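Local coordinates for hypothetical protein Atu0492 (PDB 2GMY) that is of unknown function but probably acts as an AhpD-like antioxidant defence protein of the carboxymuconolactone decarboxylase family, at residues A49-K57 with F140-A148. Numbering follows the deposited sequence.
Sequences AFCVDMHVK and FRSQHPVEA
F50 and H144 bring the two backbones together, their CA atoms 4.9 Å apart: helix 117-139 ends in a Schellman motif with R141 at positive phi, and from S142 the chain runs extended along helix 49-61. The pairing is a worked example of how a tail without regular structure is fastened to a helix by residues about one turn apart: F50, D53 and K57 meet it in succession, from S142 through H144 to E147. The ring of F50, swung away from its own backbone N (chi1 -175°), lies against the tail, and S142 CB sits over one face, 3.8 Å from the ring centroid, while the peptide between Q143 and H144 lies at the edge. One turn on, D53 meets the imidazole of H144 face-on: D53 CB rests 3.9 Å from the centroid of that ring, and the carboxylate is stacked on it with the planes 26° apart. The 2.8 Å bond from H144 ND1 to P145 O, nearly in the ring plane, together with that between NE2 and S78 of a second subunit, grips the ring at both nitrogens and should limit its rotation. The extended K57 chain carries NZ between two acids, 2.8 Å from D53 OD2 and 2.9 Å from E147 OE2, the latter through its syn lone pair, so one ammonium bridges helix and tail and probably offsets the negative charge of both carboxylates. P79 of the second subunit packs on Q143 and H144. In this all-helical chain, helix 117-139 touches F50 and S142 through A137, while helix 32-45 lies against C51 and V52.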
# COMPACT_ATOMS: atom_id res chain seq x y z
N ALA A 49 -5.01 -19.99 5.55
CA ALA A 49 -4.38 -21.33 5.57
C ALA A 49 -5.44 -22.43 5.64
O ALA A 49 -5.31 -23.46 4.96
CB ALA A 49 -3.42 -21.46 6.73
N PHE A 50 -6.47 -22.21 6.45
CA PHE A 50 -7.56 -23.17 6.58
C PHE A 50 -8.12 -23.53 5.21
O PHE A 50 -8.26 -24.71 4.87
CB PHE A 50 -8.67 -22.63 7.49
CG PHE A 50 -9.76 -23.62 7.76
CD1 PHE A 50 -9.60 -24.61 8.73
CD2 PHE A 50 -10.96 -23.56 7.06
CE1 PHE A 50 -10.62 -25.52 9.00
CE2 PHE A 50 -11.99 -24.47 7.32
CZ PHE A 50 -11.81 -25.45 8.29
N CYS A 51 -8.45 -22.51 4.42
CA CYS A 51 -9.02 -22.75 3.10
C CYS A 51 -7.99 -23.22 2.09
O CYS A 51 -8.30 -24.07 1.27
CB CYS A 51 -9.79 -21.53 2.59
SG CYS A 51 -11.28 -21.17 3.60
N VAL A 52 -6.76 -22.68 2.13
CA VAL A 52 -5.73 -23.17 1.20
C VAL A 52 -5.52 -24.67 1.38
O VAL A 52 -5.49 -25.42 0.42
CB VAL A 52 -4.40 -22.40 1.34
CG1 VAL A 52 -3.28 -23.10 0.54
CG2 VAL A 52 -4.57 -20.95 0.86
N ASP A 53 -5.41 -25.11 2.63
CA ASP A 53 -5.20 -26.53 2.91
C ASP A 53 -6.31 -27.36 2.28
O ASP A 53 -6.04 -28.36 1.60
CB ASP A 53 -5.16 -26.80 4.41
CG ASP A 53 -4.79 -28.25 4.73
OD1 ASP A 53 -3.67 -28.66 4.35
OD2 ASP A 53 -5.61 -28.95 5.36
N MET A 54 -7.55 -26.93 2.49
CA MET A 54 -8.73 -27.61 1.95
C MET A 54 -8.71 -27.65 0.42
O MET A 54 -8.96 -28.69 -0.20
CB MET A 54 -9.99 -26.89 2.42
CG MET A 54 -11.30 -27.60 2.09
SD MET A 54 -12.78 -26.69 2.68
CE MET A 54 -12.42 -26.54 4.40
N HIS A 55 -8.41 -26.51 -0.19
CA HIS A 55 -8.55 -26.42 -1.64
C HIS A 55 -7.38 -27.00 -2.41
O HIS A 55 -7.55 -27.42 -3.55
CB HIS A 55 -8.92 -24.99 -2.05
CG HIS A 55 -10.18 -24.53 -1.40
ND1 HIS A 55 -11.35 -25.25 -1.48
CD2 HIS A 55 -10.46 -23.45 -0.63
CE1 HIS A 55 -12.30 -24.64 -0.79
NE2 HIS A 55 -11.78 -23.54 -0.27
N VAL A 56 -6.20 -27.03 -1.79
CA VAL A 56 -5.07 -27.79 -2.31
C VAL A 56 -5.51 -29.27 -2.45
O VAL A 56 -5.35 -29.89 -3.51
CB VAL A 56 -3.84 -27.67 -1.39
CG1 VAL A 56 -2.83 -28.79 -1.69
CG2 VAL A 56 -3.18 -26.30 -1.55
N LYS A 57 -6.09 -29.80 -1.37
CA LYS A 57 -6.50 -31.22 -1.34
C LYS A 57 -7.60 -31.50 -2.34
O LYS A 57 -7.57 -32.53 -3.04
CB LYS A 57 -6.91 -31.61 0.08
CG LYS A 57 -5.70 -31.75 1.02
CD LYS A 57 -6.11 -31.74 2.48
CE LYS A 57 -4.90 -31.86 3.38
NZ LYS A 57 -5.25 -31.72 4.83
N PHE A 140 -12.10 -16.28 12.68
CA PHE A 140 -12.29 -17.13 13.87
C PHE A 140 -11.10 -18.07 14.13
O PHE A 140 -11.19 -18.99 14.95
CB PHE A 140 -13.61 -17.90 13.78
CG PHE A 140 -14.82 -16.99 13.67
CD1 PHE A 140 -14.84 -15.76 14.33
CD2 PHE A 140 -15.93 -17.36 12.92
CE1 PHE A 140 -15.95 -14.91 14.22
CE2 PHE A 140 -17.05 -16.52 12.83
CZ PHE A 140 -17.05 -15.30 13.48
N ARG A 141 -10.00 -17.82 13.42
CA ARG A 141 -8.78 -18.60 13.56
C ARG A 141 -8.99 -20.13 13.44
O ARG A 141 -8.42 -20.90 14.22
CB ARG A 141 -8.07 -18.25 14.88
CG ARG A 141 -7.57 -16.80 14.99
CD ARG A 141 -6.42 -16.53 14.02
NE ARG A 141 -5.71 -15.26 14.25
CZ ARG A 141 -5.89 -14.16 13.52
NH1 ARG A 141 -6.78 -14.15 12.53
NH2 ARG A 141 -5.19 -13.06 13.78
N SER A 142 -9.77 -20.55 12.44
CA SER A 142 -9.98 -21.98 12.18
C SER A 142 -8.65 -22.66 11.91
O SER A 142 -7.80 -22.10 11.21
CB SER A 142 -10.95 -22.18 11.01
OG SER A 142 -12.17 -21.51 11.27
N GLN A 143 -8.47 -23.86 12.47
CA GLN A 143 -7.21 -24.61 12.38
C GLN A 143 -7.34 -25.82 11.45
O GLN A 143 -8.17 -26.70 11.71
CB GLN A 143 -6.78 -25.07 13.78
CG GLN A 143 -6.55 -23.94 14.78
CD GLN A 143 -5.36 -23.07 14.41
OE1 GLN A 143 -4.24 -23.56 14.26
NE2 GLN A 143 -5.61 -21.77 14.24
N HIS A 144 -6.56 -25.87 10.38
CA HIS A 144 -6.62 -27.02 9.45
C HIS A 144 -5.91 -28.23 10.05
O HIS A 144 -5.03 -28.06 10.90
CB HIS A 144 -6.09 -26.68 8.04
CG HIS A 144 -4.61 -26.44 7.96
ND1 HIS A 144 -3.69 -27.47 7.93
CD2 HIS A 144 -3.90 -25.29 7.86
CE1 HIS A 144 -2.47 -26.96 7.84
NE2 HIS A 144 -2.57 -25.64 7.79
N PRO A 145 -6.30 -29.45 9.62
CA PRO A 145 -5.58 -30.64 10.09
C PRO A 145 -4.15 -30.71 9.57
O PRO A 145 -3.85 -30.19 8.49
CB PRO A 145 -6.42 -31.82 9.54
CG PRO A 145 -7.20 -31.27 8.42
CD PRO A 145 -7.41 -29.79 8.71
N VAL A 146 -3.26 -31.33 10.36
CA VAL A 146 -1.84 -31.41 10.04
C VAL A 146 -1.41 -32.86 9.82
O VAL A 146 -1.45 -33.67 10.75
CB VAL A 146 -0.97 -30.80 11.18
CG1 VAL A 146 0.50 -30.83 10.81
CG2 VAL A 146 -1.41 -29.37 11.49
N GLU A 147 -1.00 -33.19 8.59
CA GLU A 147 -0.61 -34.57 8.25
C GLU A 147 0.80 -34.95 8.67
O GLU A 147 1.79 -34.31 8.26
CB GLU A 147 -0.79 -34.84 6.75
CG GLU A 147 -2.20 -35.23 6.37
CD GLU A 147 -3.00 -34.04 5.90
OE1 GLU A 147 -2.71 -33.55 4.79
OE2 GLU A 147 -3.92 -33.61 6.63
N ALA A 148 0.90 -36.01 9.47
CA ALA A 148 2.19 -36.62 9.79
C ALA A 148 2.63 -37.62 8.72
O ALA A 148 2.01 -37.75 7.66
CB ALA A 148 2.13 -37.28 11.16